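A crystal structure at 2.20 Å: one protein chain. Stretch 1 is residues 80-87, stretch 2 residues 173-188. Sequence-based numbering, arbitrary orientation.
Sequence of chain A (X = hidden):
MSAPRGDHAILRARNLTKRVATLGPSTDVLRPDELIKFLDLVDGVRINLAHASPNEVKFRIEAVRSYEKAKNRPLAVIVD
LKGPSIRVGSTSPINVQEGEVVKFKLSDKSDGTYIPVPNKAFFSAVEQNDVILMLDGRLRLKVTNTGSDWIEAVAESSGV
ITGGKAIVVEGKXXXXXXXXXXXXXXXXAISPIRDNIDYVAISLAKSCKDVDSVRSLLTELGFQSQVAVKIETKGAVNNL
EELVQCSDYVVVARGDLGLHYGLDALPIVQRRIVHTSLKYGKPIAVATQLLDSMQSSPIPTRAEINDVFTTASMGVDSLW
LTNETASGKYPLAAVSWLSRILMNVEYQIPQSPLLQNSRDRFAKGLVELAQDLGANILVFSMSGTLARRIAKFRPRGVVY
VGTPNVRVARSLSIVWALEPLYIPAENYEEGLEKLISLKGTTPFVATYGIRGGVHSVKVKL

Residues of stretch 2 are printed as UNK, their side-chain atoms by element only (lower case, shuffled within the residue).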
# COMPACT_ATOMS: atom_id res chain seq x y z
N ASP A 80 -21.89 38.11 4.98
CA ASP A 80 -22.12 37.59 3.65
C ASP A 80 -22.57 38.70 2.69
O ASP A 80 -23.62 39.31 2.88
CB ASP A 80 -23.12 36.43 3.71
CG ASP A 80 -23.07 35.54 2.49
OD1 ASP A 80 -22.63 36.04 1.42
OD2 ASP A 80 -23.44 34.34 2.59
N LEU A 81 -21.77 38.95 1.66
CA LEU A 81 -22.09 40.02 0.72
C LEU A 81 -23.17 39.61 -0.28
O LEU A 81 -23.27 38.44 -0.70
CB LEU A 81 -20.83 40.50 -0.02
CG LEU A 81 -19.70 41.11 0.80
CD1 LEU A 81 -18.48 41.24 -0.08
CD2 LEU A 81 -20.12 42.47 1.33
N LYS A 82 -23.97 40.61 -0.66
CA LYS A 82 -25.09 40.42 -1.58
C LYS A 82 -24.62 39.96 -2.96
O LYS A 82 -25.20 39.04 -3.53
CB LYS A 82 -25.92 41.72 -1.67
CG LYS A 82 -27.28 41.59 -2.38
CD LYS A 82 -28.02 40.29 -1.97
CE LYS A 82 -29.46 40.19 -2.54
NZ LYS A 82 -30.25 39.07 -1.91
N GLY A 83 -23.58 40.58 -3.49
CA GLY A 83 -23.12 40.25 -4.83
C GLY A 83 -23.99 40.91 -5.90
O GLY A 83 -25.05 41.46 -5.61
N PRO A 84 -23.56 40.85 -7.17
CA PRO A 84 -24.40 41.52 -8.16
C PRO A 84 -25.67 40.72 -8.46
O PRO A 84 -25.79 39.55 -8.12
CB PRO A 84 -23.49 41.62 -9.40
CG PRO A 84 -22.47 40.50 -9.23
CD PRO A 84 -22.37 40.20 -7.74
N SER A 85 -26.67 41.38 -9.04
CA SER A 85 -27.89 40.71 -9.38
C SER A 85 -28.43 41.44 -10.57
O SER A 85 -28.08 42.62 -10.79
CB SER A 85 -28.89 40.81 -8.23
OG SER A 85 -29.17 42.18 -7.95
N ILE A 86 -29.27 40.75 -11.34
CA ILE A 86 -30.03 41.40 -12.39
C ILE A 86 -31.49 41.38 -11.95
O ILE A 86 -32.02 40.33 -11.62
CB ILE A 86 -29.83 40.72 -13.78
CG1 ILE A 86 -28.38 40.89 -14.24
CG2 ILE A 86 -30.83 41.28 -14.80
CD1 ILE A 86 -28.08 40.31 -15.63
N ARG A 87 -32.11 42.56 -11.93
CA ARG A 87 -33.48 42.67 -11.45
C ARG A 87 -34.39 43.32 -12.47
O ARG A 87 -33.93 44.11 -13.28
CB ARG A 87 -33.51 43.45 -10.13
CG ARG A 87 -32.86 42.67 -9.01
CD ARG A 87 -32.56 43.50 -7.78
NE ARG A 87 -31.93 42.63 -6.79
CZ ARG A 87 -32.60 41.84 -5.93
NH1 ARG A 87 -33.92 41.83 -5.91
NH2 ARG A 87 -31.93 41.07 -5.09
N UNK A 173 -24.12 31.76 -16.30
CA UNK A 173 -23.54 32.82 -15.49
C UNK A 173 -23.61 34.16 -16.21
O UNK A 173 -23.43 34.24 -17.42
o UNK A 173 -21.20 31.48 -13.27
c UNK A 173 -21.89 31.31 -14.30
c UNK A 173 -22.07 32.51 -15.21
o UNK A 173 -22.45 30.22 -14.61
N UNK A 174 -23.86 35.22 -15.45
CA UNK A 174 -23.77 36.57 -15.98
C UNK A 174 -22.34 37.15 -15.97
O UNK A 174 -21.67 37.13 -14.94
c UNK A 174 -28.21 36.95 -13.95
c UNK A 174 -28.89 36.63 -15.11
o UNK A 174 -30.23 36.38 -15.02
c UNK A 174 -28.22 36.55 -16.32
c UNK A 174 -26.15 37.17 -15.19
c UNK A 174 -26.86 37.22 -14.00
c UNK A 174 -26.85 36.84 -16.36
c UNK A 174 -24.68 37.50 -15.20
N UNK A 175 -21.91 37.72 -17.09
CA UNK A 175 -20.63 38.40 -17.13
C UNK A 175 -20.75 39.85 -16.61
O UNK A 175 -20.82 40.81 -17.38
c UNK A 175 -20.06 38.36 -18.56
c UNK A 175 -18.71 39.05 -18.68
o UNK A 175 -18.01 39.22 -17.65
o UNK A 175 -18.35 39.43 -19.81
N UNK A 176 -20.76 40.00 -15.29
CA UNK A 176 -20.88 41.32 -14.67
C UNK A 176 -19.60 41.72 -13.91
O UNK A 176 -19.12 40.99 -13.03
c UNK A 176 -24.61 40.88 -13.63
c UNK A 176 -23.41 41.26 -14.51
c UNK A 176 -22.11 42.74 -12.98
c UNK A 176 -22.10 41.41 -13.73
N UNK A 177 -19.07 42.92 -14.24
CA UNK A 177 -17.90 43.49 -13.56
C UNK A 177 -18.05 43.50 -12.02
O UNK A 177 -19.13 43.78 -11.49
o UNK A 177 -17.38 44.92 -15.45
c UNK A 177 -17.65 44.92 -14.06
N UNK A 178 -16.95 43.19 -11.32
CA UNK A 178 -16.98 43.12 -9.85
C UNK A 178 -15.81 43.88 -9.19
O UNK A 178 -14.86 44.24 -9.88
c UNK A 178 -16.94 41.65 -9.35
o UNK A 178 -15.72 41.04 -9.79
c UNK A 178 -18.12 40.86 -9.88
N UNK A 179 -15.89 44.14 -7.85
CA UNK A 179 -17.00 43.83 -6.93
C UNK A 179 -18.22 44.68 -7.26
O UNK A 179 -18.09 45.72 -7.91
c UNK A 179 -14.80 44.85 -7.15
c UNK A 179 -14.99 44.41 -5.74
c UNK A 179 -16.45 44.23 -5.55
N UNK A 180 -19.40 44.23 -6.83
CA UNK A 180 -20.64 44.94 -7.07
C UNK A 180 -20.65 46.27 -6.31
O UNK A 180 -20.20 46.36 -5.16
c UNK A 180 -21.83 44.10 -6.69
N UNK A 181 -21.18 47.30 -6.97
CA UNK A 181 -21.27 48.65 -6.41
C UNK A 181 -21.94 48.61 -5.04
O UNK A 181 -21.52 49.31 -4.11
o UNK A 181 -22.57 53.12 -7.15
o UNK A 181 -23.41 51.75 -8.66
c UNK A 181 -22.03 49.57 -7.37
c UNK A 181 -22.58 52.03 -7.76
c UNK A 181 -21.52 51.01 -7.37
N UNK A 182 -22.96 47.77 -4.91
CA UNK A 182 -23.70 47.59 -3.65
C UNK A 182 -22.85 46.90 -2.57
O UNK A 182 -23.07 47.11 -1.37
c UNK A 182 -25.95 47.36 -4.93
o UNK A 182 -25.35 45.81 -6.68
c UNK A 182 -25.58 47.01 -6.38
o UNK A 182 -25.52 47.94 -7.22
c UNK A 182 -24.99 46.79 -3.89
N UNK A 183 -21.90 46.06 -2.99
CA UNK A 183 -20.99 45.41 -2.05
C UNK A 183 -19.99 46.44 -1.50
O UNK A 183 -19.80 46.55 -0.28
o UNK A 183 -22.28 42.97 -2.40
o UNK A 183 -20.78 42.15 -3.77
c UNK A 183 -20.25 44.23 -2.71
c UNK A 183 -21.18 43.03 -2.98
N UNK A 184 -19.38 47.19 -2.42
CA UNK A 184 -18.52 48.34 -2.11
C UNK A 184 -19.19 49.27 -1.09
O UNK A 184 -18.57 49.64 -0.10
c UNK A 184 -18.15 49.12 -3.41
c UNK A 184 -17.30 48.26 -4.35
c UNK A 184 -17.43 50.44 -3.09
N UNK A 185 -20.46 49.60 -1.33
CA UNK A 185 -21.25 50.43 -0.43
C UNK A 185 -21.46 49.79 0.94
O UNK A 185 -21.35 50.46 1.96
o UNK A 185 -24.79 51.31 -3.15
c UNK A 185 -23.97 52.18 -2.76
c UNK A 185 -22.57 51.76 -2.25
o UNK A 185 -24.23 53.41 -2.76
c UNK A 185 -22.62 50.78 -1.05
N UNK A 186 -21.78 48.49 0.96
CA UNK A 186 -22.02 47.76 2.21
C UNK A 186 -20.76 47.59 3.06
O UNK A 186 -20.82 47.64 4.28
c UNK A 186 -22.68 46.39 1.92
N UNK A 187 -19.62 47.41 2.40
CA UNK A 187 -18.35 47.27 3.11
C UNK A 187 -17.85 48.58 3.77
O UNK A 187 -17.25 48.54 4.85
c UNK A 187 -16.84 44.43 1.06
c UNK A 187 -17.83 44.39 3.37
c UNK A 187 -17.29 46.65 2.21
c UNK A 187 -16.93 45.16 2.39
N UNK A 188 -18.09 49.73 3.15
CA UNK A 188 -17.66 50.95 3.82
C UNK A 188 -18.66 51.46 4.85
O UNK A 188 -18.26 52.07 5.84
c UNK A 188 -17.14 52.05 2.87
c UNK A 188 -17.68 52.06 1.48
n UNK A 188 -16.18 54.10 -1.39
c UNK A 188 -16.61 52.59 0.54
c UNK A 188 -17.21 53.33 -0.64
O HOH W 1 -26.12 44.58 -9.13

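Position 173 has two side-chain carbons, the second carrying two oxygens: a carboxylate one carbon from CB, hence Asp173. Asp173 CB lies 9.9 Å from Ile86 CD1, out of contact. Position 174 has one carbon leading to a six-carbon ring that bears an oxygen, which only tyrosine satisfies. The terminal methyl CD1 of Ile86 sits 3.5 Å from the centroid of the Tyr174 ring and 3° off its normal, a CH-pi contact over the face; the closest atoms are Ile86 CD1 and Tyr174 CD2, at 3.7 Å.

Position 175 repeats the pattern of two carbons and two oxygens, so it is Asp175, out of reach of stretch 1. Position 176 has four carbons forked at CB, one arm two carbons long; that branching separates isoleucine from leucine. Ile176 CD1 lies 3.8 Å from Ile86 CG1, and Ile176 CG2 lies 4.0 Å from Pro84 CB, so the side chain bridges two apolar residues of stretch 1.

One carbon and one oxygen at position 177 give Ser177, whose CB points away. At position 178 a CB carrying one oxygen and one carbon identifies Thr178; its CG2 is 4.4 Å from Pro84 CG, a loose contact. Position 179 has three carbons closing a ring onto the backbone N, which makes it Pro179, preceded by a cis peptide bond and not in contact with stretch 1.

A single carbon at position 180 means Ala180. Its CB lies 3.7 Å from Pro84 N and 4.0 Å from Pro84 CB, and the residue occupies the N-cap position of the helix that follows.

Position 181 has three carbons, the third carrying two oxygens: Glu181, out of reach. Position 182 has the same composition and is Glu182, but its CB points toward stretch 1. Water 1 donates to Glu182 OE2 at 2.8 Å and accepts from Ser85 N at 3.2 Å, forming a solvent bridge.

Position 183 has two carbons, the second with two oxygens, one of them 2.9 Å from Gly83 N: Asp183. Gly83 N donates to Asp183 OD1 with an N-H...acceptor angle of 163°. The backbone angles of Gly83, 78/170, would jam a CB against the preceding carbonyl.

Position 184, with CB carrying two carbons, is Val184, pointing away. Position 185, three carbons and two terminal oxygens, is Glu185, out of reach. Position 186 has one carbon, so Ala186; its CB points toward stretch 1 but ends 4.7 Å from Leu81 CD2. Position 187, four carbons forked at the second, is Leu187, whose CB points sideways while its end comes nearer, bringing CD1 to 3.6 Å from Leu81 CD2. Position 188, four carbons in a row ending in nitrogen, is Lys188, again out of reach.

The contact buries 554 Å², both sides summed. One direct hydrogen bond, from Gly83 N to Asp183 OD1, ties the loop to the first helical turn. Apolar packing continues on both sides of it in sequence, from Leu81 against Leu187 to Pro84 and Ile86 against the segment before the helix.

Stretch 2 (173-188) DYDISTPAEEDVEALK
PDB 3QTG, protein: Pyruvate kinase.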